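Putative short-chain dehydrogenase/reductase (Burkholderia xenovorans, PDB 5IZ4) probably acts as an NADPH-dependent 3-oxoacyl-[acyl-carrier-protein] reductase of the short-chain dehydrogenase/reductase family, and binds ADP in its nucleotide pocket. Local coordinates at residues A[97-102]-A[247-252]; A[130-135]-A[178-183]; A[162-167]-A[257-262]; A[182-187]-A[197-202]. One frame throughout, in Å; residues are numbered along the deposited sequence.

All four contacts belong to one Rossmann fold, a parallel sheet covered by helices on both faces. In contact 1 the last turn of helix 238-250 touches strand 97-100 on one face. Contacts 2 and 4 lie on the other face and share helix 171-191, which meets helix 118-146 in contact 2 and strand 195-202 in contact 4. These three are buried. Contact 3 is partly buried, where helix 161-165 meets strand 259-262 beside strand 195-202. No hydrogen bond crosses any contact. Contact 2 is leucine-rich; contacts 1 and 4 each set a threonine, its hydroxyl bonded to other residues, against the sheet (Ala97 and Ile99; Val197 and Ala199). Contact 1 alone reaches ADP.

Contact 1: A[97-102]-A[247-252]; sequences ALINCA and FLTAHA. With ADP (adenosine-5'-diphosphate), chain B.
The first torsion of Thr249 (chi1 -63°) sets CG2 anti to the backbone N and OG1 anti to the carbonyl carbon, and it thereby presents both branches to Ala97 and Ile99. In Ile99, chi1 (-37°) puts CG1 beside the backbone N, and chi2 (-68°) then swings CD1 to the threonine, although the CA-CB bond itself does not aim there. This is helix-on-sheet packing in the Rossmann fold: the last turn of helix 238-250 touches strand 97-100 through Thr249, on the face that it shares with helix 25-36. Thr249 CG2 rests on Ala97 CB at 3.8 Å, and alanine suits this place because its single methyl lets the helix come close. The Ile99 and Thr249 side chains cross obliquely, and Ile99 CD1 is 4.2 Å from Thr249 OG1, a packing contact. That hydroxyl is satisfied in the buried interface by Ala245 O, one turn earlier in the helix, and by Ser154 OG of strand 153-158. Threonine thus offers a methyl to the sheet while its polar branch is bonded. Leu98 points to the other face, toward helix 118-146. Past the end of the strand the chain reaches the nucleotide pocket, where Thr20 OG1 bonds Ala102 N. Ala102 CA comes within 3.4 Å of ADP O4', and Ala102 CB lies 3.5 Å from N3 of the adenine.

Contact 2: A[130-135]-A[178-183]; sequences IGLYQM and GAVNTL
Leu183 N donates to Ala179 O at 2.8 Å, an ordinary helical bond that holds in place the residue that meets both Leu132 and Tyr133. The contact itself is wholly apolar. Leu183 has CG anti to its backbone N (chi1 -171°), and its two methyls divide the work. Its CD2 meets Leu132 CD2 at 3.6 Å, the two side chains lying alongside and pointing opposite ways, and also lies 4.2 Å from Tyr133 CB. Leu183 CD1 approaches the Tyr133 ring obliquely, 4.1 Å from Tyr133 CD2, with the side chains nearly at right angles. Leu132 also branches usefully: its CD1 turns to the one methyl that Val180 offers, CG1, at 4.1 Å. Leucine suits this interface, since its forked end can touch two residues across helix axes 10.8 Å apart. The two helices, 118-146 and 171-191, run in nearly the same direction (27°) and cover one face of the Rossmann sheet. Beneath them Leu132 packs on Asn100 of strand 97-100 and Asn157 of strand 153-158, while on the outer side Tyr133 meets Phe121 of the third subunit and Leu183 packs on that subunit's Ile171.

Contact 3: A[162-167]-A[257-262]; sequences AGLNGT and GQVIAA
Leu164 reaches Val259 and Ala261 with its two methyls, one to each, where the short helix 161-165 packs against strand 259-262, the last strand in the parallel sheet of this Rossmann fold. Its CG stands beside the backbone N and anti to the carbonyl carbon (chi1 -67°), and the nearly extended second torsion spreads the fork over the strand. CD1 meets Ala261 CB at 4.0 Å and CD2 meets Val259 CG1 at 4.1 Å. Val259 and Ala261, two apart in the strand, both point toward the helix, whereas the CA-CB bond of Ile260 between them points away. In Val259 it is CG1, anti to the backbone N, that does the touching, and the leucine and valine run side by side in opposed senses. A long, branched leucine suits this position because the backbones stay well apart, the nearest CA atoms, of Leu164 and Ala261, being 8.8 Å from each other; a beta-branched valine is at home in the strand. Asn181 of helix 171-191 touches both Leu164 and Val259. The helix ends at Asn165. Gly166 N still bonds Ala162 O at 2.9 Å, but Gly166 itself takes a positive phi, which glycine adopts readily. Asn165, with chi1 66°, turns its amide toward the residues that follow and forms an Asx turn, its OD1 accepting from Thr167 N at 3.2 Å. The threonine hydroxyl donates to the same oxygen from the same face of the amide plane, Thr167 OG1 to Asn165 OD1 being 2.8 Å.

Contact 4: A[182-187]-A[197-202]; sequences TLTLSL and VNALAP
This is buried packing of a helix on the strand that follows it, Thr184 and Leu187 against Val197, Asn198 and Ala199, within the beta-alpha-beta crossover of the Rossmann fold that leads from strand 153-158 through helix 171-191 to strand 195-202. The local helix and strand axes run nearly antiparallel, at 163°, and approach to 7.4 Å, close for a helix on a sheet. Thr184, set over Ala199 and the Asn198 backbone, allows this close approach. It lies over the strand backbone, its CG2 3.7 Å from Asn198 C and 3.8 Å from Val197 O. A first torsion of -63° sets this methyl anti to the backbone N and turns OG1 to the Ala199 side, where the hydroxyl packs 3.7 Å from Ala199 CB. In this buried place OG1 is bonded to Val180 O, one turn back in the helix, and to Asn157 ND2 of the neighbouring strand 153-158. Threonine therefore suits the position, as it supplies a compact methyl for the strand and a polar branch for the helix and the next strand. Asn198 points to the opposite face, where OD1 accepts from Gln258 N and ND2 donates to Ile255 O, which ties the strand to residues 255-258. Val197 puts both methyls against Leu187: CG1 lies 3.9 Å from Leu187 CB and 4.1 Å from Thr184 CG2, while CG2 lies 3.9 Å from Leu187 C.

Contact 1: A[97-102]-A[247-252]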
loop_
_atom_site.group_PDB
_atom_site.type_symbol
_atom_site.label_atom_id
_atom_site.label_comp_id
_atom_site.label_asym_id
_atom_site.label_seq_id
_atom_site.Cartn_x
_atom_site.Cartn_y
_atom_site.Cartn_z
ATOM N N ALA A 97 -9.056 5.185 26.425
ATOM C CA ALA A 97 -9.062 4.448 25.169
ATOM C C ALA A 97 -10.507 4.254 24.732
ATOM O O ALA A 97 -11.384 4.060 25.570
ATOM C CB ALA A 97 -8.370 3.088 25.309
ATOM N N LEU A 98 -10.734 4.303 23.422
ATOM C CA LEU A 98 -12.025 3.989 22.817
ATOM C C LEU A 98 -11.772 2.909 21.778
ATOM O O LEU A 98 -10.933 3.092 20.892
ATOM C CB LEU A 98 -12.652 5.224 22.164
ATOM C CG LEU A 98 -13.832 4.951 21.227
ATOM C CD1 LEU A 98 -15.031 4.429 22.009
ATOM C CD2 LEU A 98 -14.183 6.237 20.471
ATOM N N ILE A 99 -12.478 1.787 21.888
ATOM C CA ILE A 99 -12.360 0.691 20.928
ATOM C C ILE A 99 -13.699 0.591 20.197
ATOM O O ILE A 99 -14.707 0.157 20.773
ATOM C CB ILE A 99 -11.995 -0.637 21.604
ATOM C CG1 ILE A 99 -11.007 -0.431 22.764
ATOM C CG2 ILE A 99 -11.408 -1.608 20.572
ATOM C CD1 ILE A 99 -9.610 0.034 22.351
ATOM N N ASN A 100 -13.718 0.993 18.928
ATOM C CA ASN A 100 -14.943 1.021 18.127
ATOM C C ASN A 100 -15.164 -0.349 17.495
ATOM O O ASN A 100 -14.691 -0.624 16.394
ATOM C CB ASN A 100 -14.854 2.106 17.056
ATOM C CG ASN A 100 -14.947 3.505 17.635
ATOM O OD1 ASN A 100 -15.929 3.846 18.284
ATOM N ND2 ASN A 100 -13.907 4.317 17.421
ATOM N N CYS A 101 -15.920 -1.212 18.182
ATOM C CA CYS A 101 -16.230 -2.541 17.664
ATOM C C CYS A 101 -17.669 -2.683 17.187
ATOM O O CYS A 101 -18.013 -3.731 16.631
ATOM C CB CYS A 101 -15.953 -3.623 18.714
ATOM S SG CYS A 101 -14.319 -3.495 19.486
ATOM N N ALA A 102 -18.508 -1.676 17.387
ATOM C CA ALA A 102 -19.870 -1.749 16.880
ATOM C C ALA A 102 -19.839 -1.837 15.359
ATOM O O ALA A 102 -19.100 -1.097 14.700
ATOM C CB ALA A 102 -20.664 -0.524 17.329
ATOM N N PHE A 247 -2.467 -4.026 22.951
ATOM C CA PHE A 247 -1.077 -3.676 22.675
ATOM C C PHE A 247 -0.967 -2.280 22.079
ATOM O O PHE A 247 -0.132 -1.476 22.508
ATOM C CB PHE A 247 -0.417 -4.685 21.728
ATOM C CG PHE A 247 0.859 -4.159 21.112
ATOM C CD1 PHE A 247 2.043 -4.169 21.831
ATOM C CD2 PHE A 247 0.856 -3.596 19.841
ATOM C CE1 PHE A 247 3.201 -3.658 21.290
ATOM C CE2 PHE A 247 2.016 -3.077 19.296
ATOM C CZ PHE A 247 3.187 -3.108 20.028
ATOM N N LEU A 248 -1.781 -1.989 21.057
ATOM C CA LEU A 248 -1.732 -0.678 20.427
ATOM C C LEU A 248 -2.012 0.426 21.431
ATOM O O LEU A 248 -1.444 1.522 21.334
ATOM C CB LEU A 248 -2.730 -0.607 19.267
ATOM C CG LEU A 248 -2.335 -1.407 18.023
ATOM C CD1 LEU A 248 -3.413 -1.263 16.961
ATOM C CD2 LEU A 248 -0.978 -0.933 17.494
ATOM N N THR A 249 -2.878 0.160 22.406
ATOM C CA THR A 249 -3.202 1.181 23.394
ATOM C C THR A 249 -2.081 1.367 24.410
ATOM O O THR A 249 -1.666 2.496 24.693
ATOM C CB THR A 249 -4.507 0.800 24.090
ATOM O OG1 THR A 249 -5.553 0.787 23.114
ATOM C CG2 THR A 249 -4.834 1.764 25.232
ATOM N N ALA A 250 -1.566 0.275 24.959
ATOM C CA ALA A 250 -0.719 0.367 26.137
ATOM C C ALA A 250 0.771 0.433 25.821
ATOM O O ALA A 250 1.544 0.924 26.652
ATOM C CB ALA A 250 -0.987 -0.824 27.060
ATOM N N HIS A 251 1.196 -0.045 24.653
ATOM C CA HIS A 251 2.618 -0.291 24.435
ATOM C C HIS A 251 3.119 0.223 23.093
ATOM O O HIS A 251 4.200 -0.187 22.654
ATOM C CB HIS A 251 2.922 -1.784 24.552
ATOM C CG HIS A 251 2.644 -2.347 25.909
ATOM N ND1 HIS A 251 3.232 -1.853 27.051
ATOM C CD2 HIS A 251 1.849 -3.370 26.305
ATOM C CE1 HIS A 251 2.802 -2.538 28.097
ATOM N NE2 HIS A 251 1.963 -3.465 27.671
ATOM N N ALA A 252 2.389 1.125 22.445
ATOM C CA ALA A 252 2.719 1.572 21.089
ATOM C C ALA A 252 2.645 3.093 20.961
ATOM O O ALA A 252 1.913 3.619 20.120
ATOM C CB ALA A 252 1.788 0.903 20.078
HETATM P PB ADP B . -17.240 -9.133 15.588
HETATM O O1B ADP B . -17.429 -7.601 15.292
HETATM O O2B ADP B . -16.858 -9.515 17.047
HETATM O O3B ADP B . -16.540 -9.986 14.482
HETATM P PA ADP B . -20.184 -9.088 16.358
HETATM O O1A ADP B . -21.493 -8.910 15.399
HETATM O O2A ADP B . -20.520 -9.958 17.609
HETATM O O3A ADP B . -19.002 -9.553 15.410
HETATM O "O5'" ADP B . -20.015 -7.502 16.801
HETATM C "C5'" ADP B . -20.891 -6.471 16.316
HETATM C "C4'" ADP B . -21.460 -5.817 17.577
HETATM O "O4'" ADP B . -21.966 -4.458 17.265
HETATM C "C3'" ADP B . -22.657 -6.579 18.198
HETATM O "O3'" ADP B . -22.667 -6.483 19.595
HETATM C "C2'" ADP B . -23.837 -5.757 17.611
HETATM O "O2'" ADP B . -24.953 -5.976 18.475
HETATM C "C1'" ADP B . -23.292 -4.347 17.743
HETATM N N9 ADP B . -24.053 -3.391 16.911
HETATM C C8 ADP B . -24.681 -3.591 15.672
HETATM N N7 ADP B . -25.266 -2.490 15.263
HETATM C C5 ADP B . -25.027 -1.546 16.242
HETATM C C6 ADP B . -25.393 -0.218 16.365
HETATM N N6 ADP B . -26.131 0.381 15.399
HETATM N N1 ADP B . -25.009 0.464 17.450
HETATM C C2 ADP B . -24.288 -0.162 18.396
HETATM N N3 ADP B . -23.902 -1.424 18.359
HETATM C C4 ADP B . -24.280 -2.099 17.265
#

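Contact 2: A[130-135]-A[178-183]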
loop_
_atom_site.group_PDB
_atom_site.type_symbol
_atom_site.label_atom_id
_atom_site.label_comp_id
_atom_site.label_asym_id
_atom_site.label_seq_id
_atom_site.Cartn_x
_atom_site.Cartn_y
_atom_site.Cartn_z
ATOM N N ILE A 130 -20.296 6.122 9.886
ATOM C CA ILE A 130 -20.859 7.283 10.564
ATOM C C ILE A 130 -20.885 7.047 12.068
ATOM O O ILE A 130 -20.468 7.904 12.854
ATOM C CB ILE A 130 -22.263 7.604 10.022
ATOM C CG1 ILE A 130 -22.159 7.986 8.539
ATOM C CG2 ILE A 130 -22.886 8.723 10.860
ATOM C CD1 ILE A 130 -23.477 8.223 7.839
ATOM N N GLY A 131 -21.368 5.870 12.488
ATOM C CA GLY A 131 -21.448 5.584 13.911
ATOM C C GLY A 131 -20.084 5.566 14.571
ATOM O O GLY A 131 -19.915 6.050 15.696
ATOM N N LEU A 132 -19.089 5.024 13.870
ATOM C CA LEU A 132 -17.733 4.998 14.398
ATOM C C LEU A 132 -17.184 6.412 14.546
ATOM O O LEU A 132 -16.585 6.750 15.575
ATOM C CB LEU A 132 -16.863 4.144 13.484
ATOM C CG LEU A 132 -15.385 3.937 13.838
ATOM C CD1 LEU A 132 -14.915 2.557 13.370
ATOM C CD2 LEU A 132 -14.540 5.035 13.215
ATOM N N TYR A 133 -17.401 7.259 13.538
ATOM C CA TYR A 133 -17.001 8.659 13.640
ATOM C C TYR A 133 -17.720 9.369 14.788
ATOM O O TYR A 133 -17.104 10.132 15.546
ATOM C CB TYR A 133 -17.278 9.381 12.325
ATOM C CG TYR A 133 -17.006 10.862 12.420
ATOM C CD1 TYR A 133 -18.033 11.764 12.691
ATOM C CD2 TYR A 133 -15.714 11.359 12.265
ATOM C CE1 TYR A 133 -17.788 13.123 12.798
ATOM C CE2 TYR A 133 -15.451 12.713 12.364
ATOM C CZ TYR A 133 -16.498 13.593 12.636
ATOM O OH TYR A 133 -16.237 14.935 12.741
ATOM N N GLN A 134 -19.034 9.164 14.907
ATOM C CA GLN A 134 -19.795 9.889 15.919
ATOM C C GLN A 134 -19.357 9.499 17.327
ATOM O O GLN A 134 -19.281 10.352 18.220
ATOM C CB GLN A 134 -21.296 9.652 15.718
ATOM C CG GLN A 134 -21.831 10.384 14.476
ATOM C CD GLN A 134 -23.336 10.218 14.250
ATOM O OE1 GLN A 134 -23.972 11.089 13.659
ATOM N NE2 GLN A 134 -23.898 9.087 14.688
ATOM N N MET A 135 -19.045 8.220 17.537
ATOM C CA MET A 135 -18.566 7.779 18.843
ATOM C C MET A 135 -17.204 8.390 19.146
ATOM O O MET A 135 -16.964 8.896 20.250
ATOM C CB MET A 135 -18.491 6.251 18.880
ATOM C CG MET A 135 -18.346 5.685 20.273
ATOM S SD MET A 135 -19.819 6.033 21.271
ATOM C CE MET A 135 -19.086 5.964 22.904
ATOM N N GLY A 178 -13.377 0.162 3.793
ATOM C CA GLY A 178 -12.424 1.035 3.131
ATOM C C GLY A 178 -12.546 2.464 3.624
ATOM O O GLY A 178 -11.543 3.158 3.818
ATOM N N ALA A 179 -13.780 2.920 3.847
ATOM C CA ALA A 179 -13.984 4.249 4.410
ATOM C C ALA A 179 -13.422 4.338 5.825
ATOM O O ALA A 179 -12.843 5.364 6.204
ATOM C CB ALA A 179 -15.478 4.590 4.401
ATOM N N VAL A 180 -13.597 3.282 6.627
ATOM C CA VAL A 180 -13.038 3.284 7.981
ATOM C C VAL A 180 -11.521 3.436 7.921
ATOM O O VAL A 180 -10.921 4.194 8.697
ATOM C CB VAL A 180 -13.444 2.010 8.748
ATOM C CG1 VAL A 180 -12.639 1.893 10.046
ATOM C CG2 VAL A 180 -14.951 2.028 9.065
ATOM N N ASN A 181 -10.879 2.727 6.993
ATOM C CA ASN A 181 -9.426 2.822 6.862
ATOM C C ASN A 181 -8.990 4.256 6.565
ATOM O O ASN A 181 -8.066 4.780 7.198
ATOM C CB ASN A 181 -8.943 1.862 5.776
ATOM C CG ASN A 181 -9.178 0.409 6.149
ATOM O OD1 ASN A 181 -9.473 0.103 7.300
ATOM N ND2 ASN A 181 -9.023 -0.494 5.183
ATOM N N THR A 182 -9.650 4.911 5.606
ATOM C CA THR A 182 -9.292 6.290 5.280
ATOM C C THR A 182 -9.641 7.238 6.418
ATOM O O THR A 182 -8.881 8.171 6.714
ATOM C CB THR A 182 -10.010 6.726 4.004
ATOM O OG1 THR A 182 -9.637 5.853 2.932
ATOM C CG2 THR A 182 -9.648 8.158 3.644
ATOM N N LEU A 183 -10.811 7.045 7.032
ATOM C CA LEU A 183 -11.212 7.888 8.153
ATOM C C LEU A 183 -10.183 7.818 9.274
ATOM O O LEU A 183 -9.877 8.829 9.916
ATOM C CB LEU A 183 -12.587 7.456 8.671
ATOM C CG LEU A 183 -13.239 8.383 9.696
ATOM C CD1 LEU A 183 -14.306 9.253 9.020
ATOM C CD2 LEU A 183 -13.870 7.559 10.808
#

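Contact 3: A[162-167]-A[257-262]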
loop_
_atom_site.group_PDB
_atom_site.type_symbol
_atom_site.label_atom_id
_atom_site.label_comp_id
_atom_site.label_asym_id
_atom_site.label_seq_id
_atom_site.Cartn_x
_atom_site.Cartn_y
_atom_site.Cartn_z
ATOM N N ALA A 162 -11.666 -7.073 4.560
ATOM C CA ALA A 162 -12.522 -6.673 3.445
ATOM C C ALA A 162 -12.254 -5.238 3.000
ATOM O O ALA A 162 -12.389 -4.926 1.811
ATOM C CB ALA A 162 -14.003 -6.830 3.829
ATOM N N GLY A 163 -11.921 -4.342 3.935
ATOM C CA GLY A 163 -11.636 -2.968 3.554
ATOM C C GLY A 163 -10.358 -2.846 2.752
ATOM O O GLY A 163 -10.215 -1.932 1.934
ATOM N N LEU A 164 -9.423 -3.773 2.962
ATOM C CA LEU A 164 -8.140 -3.736 2.275
ATOM C C LEU A 164 -8.239 -4.256 0.849
ATOM O O LEU A 164 -7.680 -3.646 -0.071
ATOM C CB LEU A 164 -7.117 -4.557 3.063
ATOM C CG LEU A 164 -6.751 -3.970 4.423
ATOM C CD1 LEU A 164 -5.799 -4.925 5.159
ATOM C CD2 LEU A 164 -6.122 -2.590 4.238
ATOM N N ASN A 165 -8.941 -5.371 0.629
ATOM C CA ASN A 165 -8.902 -6.025 -0.678
ATOM C C ASN A 165 -10.269 -6.212 -1.333
ATOM O O ASN A 165 -10.343 -6.860 -2.382
ATOM C CB ASN A 165 -8.182 -7.379 -0.584
ATOM C CG ASN A 165 -8.931 -8.404 0.275
ATOM O OD1 ASN A 165 -10.046 -8.155 0.751
ATOM N ND2 ASN A 165 -8.317 -9.578 0.457
ATOM N N GLY A 166 -11.343 -5.669 -0.757
ATOM C CA GLY A 166 -12.645 -5.706 -1.416
ATOM C C GLY A 166 -13.360 -7.042 -1.376
ATOM O O GLY A 166 -14.229 -7.303 -2.220
ATOM N N THR A 167 -13.013 -7.904 -0.429
ATOM C CA THR A 167 -13.709 -9.174 -0.255
ATOM C C THR A 167 -14.744 -9.033 0.853
ATOM O O THR A 167 -15.276 -7.942 1.072
ATOM C CB THR A 167 -12.718 -10.292 0.060
ATOM O OG1 THR A 167 -12.045 -9.992 1.289
ATOM C CG2 THR A 167 -11.696 -10.425 -1.073
ATOM N N GLY A 257 -2.238 6.108 12.814
ATOM C CA GLY A 257 -2.558 6.140 11.396
ATOM C C GLY A 257 -2.269 4.854 10.652
ATOM O O GLY A 257 -2.094 4.880 9.427
ATOM N N GLN A 258 -2.221 3.726 11.355
ATOM C CA GLN A 258 -1.923 2.441 10.747
ATOM C C GLN A 258 -3.168 1.565 10.686
ATOM O O GLN A 258 -4.087 1.695 11.503
ATOM C CB GLN A 258 -0.830 1.711 11.525
ATOM C CG GLN A 258 0.497 2.462 11.603
ATOM C CD GLN A 258 0.989 2.925 10.243
ATOM O OE1 GLN A 258 1.116 2.132 9.304
ATOM N NE2 GLN A 258 1.262 4.220 10.127
ATOM N N VAL A 259 -3.187 0.673 9.698
ATOM C CA VAL A 259 -4.170 -0.404 9.601
ATOM C C VAL A 259 -3.378 -1.694 9.732
ATOM O O VAL A 259 -2.587 -2.028 8.840
ATOM C CB VAL A 259 -4.939 -0.364 8.275
ATOM C CG1 VAL A 259 -5.962 -1.496 8.205
ATOM C CG2 VAL A 259 -5.581 0.980 8.088
ATOM N N ILE A 260 -3.550 -2.398 10.845
ATOM C CA ILE A 260 -2.787 -3.609 11.158
ATOM C C ILE A 260 -3.611 -4.818 10.744
ATOM O O ILE A 260 -4.695 -5.046 11.297
ATOM C CB ILE A 260 -2.450 -3.694 12.655
ATOM C CG1 ILE A 260 -1.867 -2.376 13.159
ATOM C CG2 ILE A 260 -1.477 -4.845 12.900
ATOM C CD1 ILE A 260 -0.576 -2.006 12.487
ATOM N N ALA A 261 -3.106 -5.601 9.794
ATOM C CA ALA A 261 -3.825 -6.771 9.294
ATOM C C ALA A 261 -3.417 -8.010 10.090
ATOM O O ALA A 261 -2.227 -8.334 10.185
ATOM C CB ALA A 261 -3.546 -6.978 7.804
ATOM N N ALA A 262 -4.404 -8.693 10.665
ATOM C CA ALA A 262 -4.209 -9.928 11.419
ATOM C C ALA A 262 -5.163 -10.930 10.777
ATOM O O ALA A 262 -6.317 -11.069 11.198
ATOM C CB ALA A 262 -4.483 -9.722 12.906
#

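Contact 4: A[182-187]-A[197-202]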
loop_
_atom_site.group_PDB
_atom_site.type_symbol
_atom_site.label_atom_id
_atom_site.label_comp_id
_atom_site.label_asym_id
_atom_site.label_seq_id
_atom_site.Cartn_x
_atom_site.Cartn_y
_atom_site.Cartn_z
ATOM N N THR A 182 -9.650 4.911 5.606
ATOM C CA THR A 182 -9.292 6.290 5.280
ATOM C C THR A 182 -9.641 7.238 6.418
ATOM O O THR A 182 -8.881 8.171 6.714
ATOM C CB THR A 182 -10.010 6.726 4.004
ATOM O OG1 THR A 182 -9.637 5.853 2.932
ATOM C CG2 THR A 182 -9.648 8.158 3.644
ATOM N N LEU A 183 -10.811 7.045 7.032
ATOM C CA LEU A 183 -11.212 7.888 8.153
ATOM C C LEU A 183 -10.183 7.818 9.274
ATOM O O LEU A 183 -9.877 8.829 9.916
ATOM C CB LEU A 183 -12.587 7.456 8.671
ATOM C CG LEU A 183 -13.239 8.383 9.696
ATOM C CD1 LEU A 183 -14.306 9.253 9.020
ATOM C CD2 LEU A 183 -13.870 7.559 10.808
ATOM N N THR A 184 -9.647 6.624 9.513
ATOM C CA THR A 184 -8.596 6.449 10.506
ATOM C C THR A 184 -7.404 7.364 10.224
ATOM O O THR A 184 -6.829 7.945 11.151
ATOM C CB THR A 184 -8.188 4.980 10.533
ATOM O OG1 THR A 184 -9.319 4.189 10.947
ATOM C CG2 THR A 184 -7.022 4.744 11.479
ATOM N N LEU A 185 -7.038 7.528 8.947
ATOM C CA LEU A 185 -5.927 8.409 8.594
ATOM C C LEU A 185 -6.237 9.857 8.935
ATOM O O LEU A 185 -5.395 10.565 9.503
ATOM C CB LEU A 185 -5.600 8.283 7.109
ATOM C CG LEU A 185 -5.183 6.899 6.639
ATOM C CD1 LEU A 185 -4.874 6.963 5.162
ATOM C CD2 LEU A 185 -3.988 6.419 7.418
ATOM N N SER A 186 -7.431 10.333 8.568
ATOM C CA SER A 186 -7.773 11.714 8.878
ATOM C C SER A 186 -7.772 11.945 10.382
ATOM O O SER A 186 -7.226 12.942 10.874
ATOM C CB SER A 186 -9.141 12.066 8.286
ATOM O OG SER A 186 -9.508 13.374 8.699
ATOM N N LEU A 187 -8.401 11.034 11.128
ATOM C CA LEU A 187 -8.483 11.188 12.577
ATOM C C LEU A 187 -7.096 11.182 13.202
ATOM O O LEU A 187 -6.794 12.006 14.073
ATOM C CB LEU A 187 -9.347 10.080 13.172
ATOM C CG LEU A 187 -10.859 10.126 12.872
ATOM C CD1 LEU A 187 -11.516 8.859 13.404
ATOM C CD2 LEU A 187 -11.509 11.372 13.464
ATOM N N VAL A 197 -4.689 7.137 16.644
ATOM C CA VAL A 197 -5.843 6.480 16.034
ATOM C C VAL A 197 -5.328 5.421 15.073
ATOM O O VAL A 197 -4.564 5.736 14.149
ATOM C CB VAL A 197 -6.763 7.468 15.296
ATOM C CG1 VAL A 197 -8.073 6.760 14.862
ATOM C CG2 VAL A 197 -7.084 8.688 16.170
ATOM N N ASN A 198 -5.765 4.177 15.272
ATOM C CA ASN A 198 -5.331 3.062 14.443
ATOM C C ASN A 198 -6.532 2.181 14.134
ATOM O O ASN A 198 -7.563 2.243 14.808
ATOM C CB ASN A 198 -4.239 2.237 15.133
ATOM C CG ASN A 198 -2.951 3.022 15.320
ATOM O OD1 ASN A 198 -2.236 3.308 14.352
ATOM N ND2 ASN A 198 -2.643 3.370 16.570
ATOM N N ALA A 199 -6.398 1.365 13.091
ATOM C CA ALA A 199 -7.441 0.416 12.733
ATOM C C ALA A 199 -6.865 -0.990 12.747
ATOM O O ALA A 199 -5.656 -1.184 12.564
ATOM C CB ALA A 199 -8.058 0.716 11.350
ATOM N N LEU A 200 -7.740 -1.967 12.994
ATOM C CA LEU A 200 -7.377 -3.380 12.921
ATOM C C LEU A 200 -8.124 -4.015 11.757
ATOM O O LEU A 200 -9.297 -3.720 11.539
ATOM C CB LEU A 200 -7.736 -4.121 14.215
ATOM C CG LEU A 200 -7.258 -3.493 15.517
ATOM C CD1 LEU A 200 -7.520 -4.399 16.714
ATOM C CD2 LEU A 200 -5.803 -3.208 15.384
ATOM N N ALA A 201 -7.457 -4.905 11.011
ATOM C CA ALA A 201 -8.087 -5.555 9.862
ATOM C C ALA A 201 -8.015 -7.063 10.066
ATOM O O ALA A 201 -7.121 -7.735 9.526
ATOM C CB ALA A 201 -7.436 -5.136 8.544
ATOM N N PRO A 202 -8.939 -7.625 10.838
ATOM C CA PRO A 202 -8.979 -9.079 11.011
ATOM C C PRO A 202 -9.416 -9.768 9.730
ATOM O O PRO A 202 -10.168 -9.214 8.920
ATOM C CB PRO A 202 -10.027 -9.289 12.117
ATOM C CG PRO A 202 -10.379 -7.933 12.622
ATOM C CD PRO A 202 -10.024 -6.943 11.561
#